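Local coordinates for protein Two-component system response regulator (Bacteroides fragilis, PDB 2QR3) that is the receiver domain of a two-component response regulator, probably phosphorylated on an aspartate to control a sigma-54-type transcription activator that presumably binds ATP and DNA, at residues 114-117 with 118-122; 13-16 with 17-21. All blocks are in the same frame, centred on the assembly; numbering follows the deposited sequence.

Interaction 1: 114-117 with 118-122; sequences QKLL and ETLLN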
loop_
_atom_site.group_PDB
_atom_site.type_symbol
_atom_site.label_atom_id
_atom_site.label_comp_id
_atom_site.label_asym_id
_atom_site.label_seq_id
_atom_site.Cartn_x
_atom_site.Cartn_y
_atom_site.Cartn_z
ATOM N N GLN A 114 0.943 -14.445 6.285
ATOM C CA GLN A 114 1.318 -13.890 7.597
ATOM C C GLN A 114 2.333 -12.762 7.504
ATOM O O GLN A 114 2.191 -11.780 8.218
ATOM C CB GLN A 114 1.745 -14.981 8.601
ATOM C CG GLN A 114 1.701 -14.517 10.078
ATOM C CD GLN A 114 0.272 -14.296 10.652
ATOM O OE1 GLN A 114 -0.742 -14.595 10.006
ATOM N NE2 GLN A 114 0.205 -13.779 11.883
ATOM N N LYS A 115 3.329 -12.887 6.629
ATOM C CA LYS A 115 4.292 -11.816 6.368
ATOM C C LYS A 115 3.612 -10.532 5.856
ATOM O O LYS A 115 3.974 -9.429 6.262
ATOM C CB LYS A 115 5.348 -12.274 5.361
ATOM C CG LYS A 115 6.679 -11.542 5.465
ATOM C CD LYS A 115 7.745 -12.091 4.478
ATOM C CE LYS A 115 9.115 -11.472 4.750
ATOM N NZ LYS A 115 10.211 -11.975 3.835
ATOM N N LEU A 116 2.624 -10.676 4.978
ATOM C CA LEU A 116 1.912 -9.509 4.455
ATOM C C LEU A 116 1.249 -8.776 5.598
ATOM O O LEU A 116 1.404 -7.567 5.734
ATOM C CB LEU A 116 0.865 -9.933 3.395
ATOM C CG LEU A 116 -0.123 -8.883 2.935
ATOM C CD1 LEU A 116 0.554 -7.723 2.203
ATOM C CD2 LEU A 116 -1.199 -9.497 2.040
ATOM N N LEU A 117 0.528 -9.510 6.435
ATOM C CA LEU A 117 -0.188 -8.882 7.548
ATOM C C LEU A 117 0.801 -8.188 8.472
ATOM O O LEU A 117 0.589 -7.036 8.878
ATOM C CB LEU A 117 -1.027 -9.904 8.318
ATOM C CG LEU A 117 -1.747 -9.408 9.586
ATOM C CD1 LEU A 117 -2.685 -8.200 9.341
ATOM C CD2 LEU A 117 -2.490 -10.600 10.209
ATOM N N GLU A 118 1.869 -8.910 8.806
ATOM C CA GLU A 118 2.858 -8.427 9.759
ATOM C C GLU A 118 3.555 -7.173 9.305
ATOM O O GLU A 118 3.735 -6.249 10.103
ATOM C CB GLU A 118 3.855 -9.523 10.104
ATOM C CG GLU A 118 3.144 -10.622 10.902
ATOM C CD GLU A 118 4.087 -11.544 11.650
ATOM O OE1 GLU A 118 5.308 -11.542 11.360
ATOM O OE2 GLU A 118 3.577 -12.277 12.525
ATOM N N THR A 119 3.928 -7.134 8.027
ATOM C CA THR A 119 4.546 -5.928 7.430
ATOM C C THR A 119 3.609 -4.746 7.542
ATOM O O THR A 119 4.052 -3.643 7.862
ATOM C CB THR A 119 4.971 -6.184 5.976
ATOM O OG1 THR A 119 5.938 -7.252 5.950
ATOM C CG2 THR A 119 5.560 -4.935 5.304
ATOM N N LEU A 120 2.313 -4.982 7.281
ATOM C CA LEU A 120 1.340 -3.877 7.267
ATOM C C LEU A 120 1.057 -3.408 8.693
ATOM O O LEU A 120 1.021 -2.226 8.948
ATOM C CB LEU A 120 0.040 -4.288 6.574
ATOM C CG LEU A 120 0.214 -4.445 5.066
ATOM C CD1 LEU A 120 -0.997 -5.249 4.470
ATOM C CD2 LEU A 120 0.411 -3.072 4.373
ATOM N N LEU A 121 0.878 -4.344 9.614
ATOM C CA LEU A 121 0.714 -3.948 11.029
ATOM C C LEU A 121 1.918 -3.168 11.529
ATOM O O LEU A 121 1.755 -2.108 12.174
ATOM C CB LEU A 121 0.458 -5.156 11.924
ATOM C CG LEU A 121 -0.782 -6.013 11.633
ATOM C CD1 LEU A 121 -0.774 -7.310 12.438
ATOM C CD2 LEU A 121 -2.063 -5.255 11.912
ATOM N N ASN A 122 3.124 -3.658 11.256
ATOM C CA ASN A 122 4.328 -2.935 11.668
ATOM C C ASN A 122 4.401 -1.541 11.035
ATOM O O ASN A 122 4.747 -0.574 11.690
ATOM C CB ASN A 122 5.592 -3.765 11.392
ATOM C CG ASN A 122 5.690 -5.013 12.287
ATOM O OD1 ASN A 122 4.901 -5.195 13.217
ATOM N ND2 ASN A 122 6.657 -5.881 11.992
#
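Leu-117 and Leu-121 meet one turn apart on helix 113-124, the last helix of the receiver domain. Their branches cross at an angle: CD1 of Leu-117 lies 3.7 Å from CG of Leu-121. The two first torsions differ. Leu-117 sends CG opposite its own backbone N (chi1 175°), while Leu-121 tucks CG beside its N (chi1 -60°), bringing its branch back over the preceding turn. Leu-116 and Leu-120 instead run side by side in the same direction, their CD1 atoms 3.7 Å apart. Leu-116, Leu-117 and Leu-120 are buried: Leu-116 also packs on Leu-22, and Leu-117 and Leu-120 on Leu-23, of helix 13-23. Leu-121 is partly exposed and touches Leu-3.

Thr-119 places OG1 beside its backbone N, where the hydroxyl donates to Lys-115 O at 2.9 Å. The backbone N of Thr-119 reaches that oxygen from the other face of the carbonyl plane, also at 2.9 Å, so two bonds grip one acceptor. On the exposed side, Glu-118 extends beyond CG toward the bent chain of Gln-114; amide and carboxylate planes are 67° apart, with Gln-114 NE2 3.7 Å from Glu-118 OE2. The chemistry is thus amphipathic: leucines pack along the largely buried side, while the exposed polar pair is only loosely associated.

Interaction 2: 13-16 with 17-21; sequences KGVL and TAVQL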
loop_
_atom_site.group_PDB
_atom_site.type_symbol
_atom_site.label_atom_id
_atom_site.label_comp_id
_atom_site.label_asym_id
_atom_site.label_seq_id
_atom_site.Cartn_x
_atom_site.Cartn_y
_atom_site.Cartn_z
ATOM N N LYS A 13 -7.775 -6.743 -9.859
ATOM C CA LYS A 13 -8.948 -6.835 -8.983
ATOM C C LYS A 13 -8.888 -8.069 -8.103
ATOM O O LYS A 13 -9.400 -8.058 -6.982
ATOM C CB LYS A 13 -10.264 -6.747 -9.779
ATOM C CG LYS A 13 -10.633 -5.288 -10.165
ATOM C CD LYS A 13 -9.821 -4.750 -11.333
ATOM C CE LYS A 13 -9.761 -3.243 -11.354
ATOM N NZ LYS A 13 -8.866 -2.829 -12.485
ATOM N N GLY A 14 -8.221 -9.122 -8.580
ATOM C CA GLY A 14 -8.115 -10.368 -7.795
ATOM C C GLY A 14 -7.236 -10.173 -6.582
ATOM O O GLY A 14 -7.465 -10.760 -5.527
ATOM N N VAL A 15 -6.214 -9.330 -6.742
ATOM C CA VAL A 15 -5.302 -9.042 -5.611
ATOM C C VAL A 15 -6.109 -8.292 -4.563
ATOM O O VAL A 15 -6.069 -8.627 -3.365
ATOM C CB VAL A 15 -4.060 -8.252 -6.091
ATOM C CG1 VAL A 15 -3.277 -7.625 -4.911
ATOM C CG2 VAL A 15 -3.144 -9.159 -6.927
ATOM N N LEU A 16 -6.910 -7.325 -5.017
ATOM C CA LEU A 16 -7.793 -6.586 -4.101
ATOM C C LEU A 16 -8.767 -7.507 -3.366
ATOM O O LEU A 16 -8.919 -7.413 -2.153
ATOM C CB LEU A 16 -8.572 -5.523 -4.877
ATOM C CG LEU A 16 -7.696 -4.447 -5.530
ATOM C CD1 LEU A 16 -8.611 -3.471 -6.247
ATOM C CD2 LEU A 16 -6.846 -3.753 -4.426
ATOM N N THR A 17 -9.411 -8.407 -4.100
ATOM C CA THR A 17 -10.280 -9.413 -3.479
ATOM C C THR A 17 -9.526 -10.206 -2.404
ATOM O O THR A 17 -10.021 -10.354 -1.281
ATOM C CB THR A 17 -10.890 -10.352 -4.562
ATOM O OG1 THR A 17 -11.697 -9.577 -5.463
ATOM C CG2 THR A 17 -11.750 -11.472 -3.963
ATOM N N ALA A 18 -8.333 -10.694 -2.737
ATOM C CA ALA A 18 -7.574 -11.536 -1.807
ATOM C C ALA A 18 -7.140 -10.738 -0.589
ATOM O O ALA A 18 -7.217 -11.203 0.526
ATOM C CB ALA A 18 -6.362 -12.137 -2.488
ATOM N N VAL A 19 -6.636 -9.529 -0.801
ATOM C CA VAL A 19 -6.039 -8.810 0.319
ATOM C C VAL A 19 -7.131 -8.340 1.271
ATOM O O VAL A 19 -6.950 -8.366 2.503
ATOM C CB VAL A 19 -5.139 -7.649 -0.189
ATOM C CG1 VAL A 19 -4.652 -6.793 0.982
ATOM C CG2 VAL A 19 -3.954 -8.219 -0.956
ATOM N N GLN A 20 -8.272 -7.943 0.700
ATOM C CA GLN A 20 -9.437 -7.513 1.484
ATOM C C GLN A 20 -9.813 -8.658 2.412
ATOM O O GLN A 20 -9.963 -8.472 3.630
ATOM C CB GLN A 20 -10.584 -7.122 0.533
ATOM C CG GLN A 20 -11.987 -7.015 1.131
ATOM C CD GLN A 20 -12.358 -5.601 1.568
ATOM O OE1 GLN A 20 -12.402 -4.652 0.752
ATOM N NE2 GLN A 20 -12.674 -5.458 2.858
ATOM N N LEU A 21 -9.930 -9.856 1.842
ATOM C CA LEU A 21 -10.263 -11.031 2.637
ATOM C C LEU A 21 -9.246 -11.276 3.749
ATOM O O LEU A 21 -9.609 -11.632 4.874
ATOM C CB LEU A 21 -10.419 -12.274 1.738
ATOM C CG LEU A 21 -10.713 -13.624 2.418
ATOM C CD1 LEU A 21 -11.898 -13.566 3.368
ATOM C CD2 LEU A 21 -10.963 -14.674 1.343
#
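Val-15 and Val-19 line up along helix 13-23, the crossover helix of the beta-alpha-beta unit that joins parallel strands 5-9 and 29-33 in the CheY-like receiver fold. The apolar contact is light: the two valines point the same way, with CG1 of Val-15 4.1 Å from CG2 of Val-19. Both pack on Phe-86 of strand 83-88, and Leu-16 and Val-19 rest on Ile-8 of strand 5-9, seating the helix against the sheet.

Backbone bonds carry most of the local contact. Ala-18 N donates to Gly-14 O, Val-19 N to Val-15 O at 2.8 Å, and Gln-20 N to Leu-16 O at 3.0 Å, each one turn back. At the start of the helix, Asn-12 OD1 accepts from Gly-14 N, and the ammonium of Lys-13 turns back to Asp-11 O.

Between the two segments, the side-chain hydrogen bond is that of the exposed Thr-17. Its OG1 sits beside its own backbone N (chi1 -62°), which brings the hydroxyl back to Lys-13 O. The backbone N of Thr-17 donates to the same oxygen at 2.9 Å from one face of the carbonyl plane; from the opposite face OG1 donates at 3.1 Å, lying 37° above that plane.

In the fold
Interactions 1 and 2 each lie along about two and a half turns of a different helix, the last and the first of the receiver domain, with centres about 15 Å apart. They meet on their inner sides, where CD2 of Leu-116 comes within 4.3 Å of CG2 of Val-19. Both combine buried aliphatic residues with an exposed side, and both have a threonine hydroxyl doubling a backbone bond. They differ in weight: in 114-122 the leucines touch one another along the helix, whereas in 13-21 the smaller valines barely touch each other and turn to the sheet. Interaction 1 packs on strand 105-109 at the sheet edge; interaction 2 lies on strands 5-9, 29-33 and 83-88.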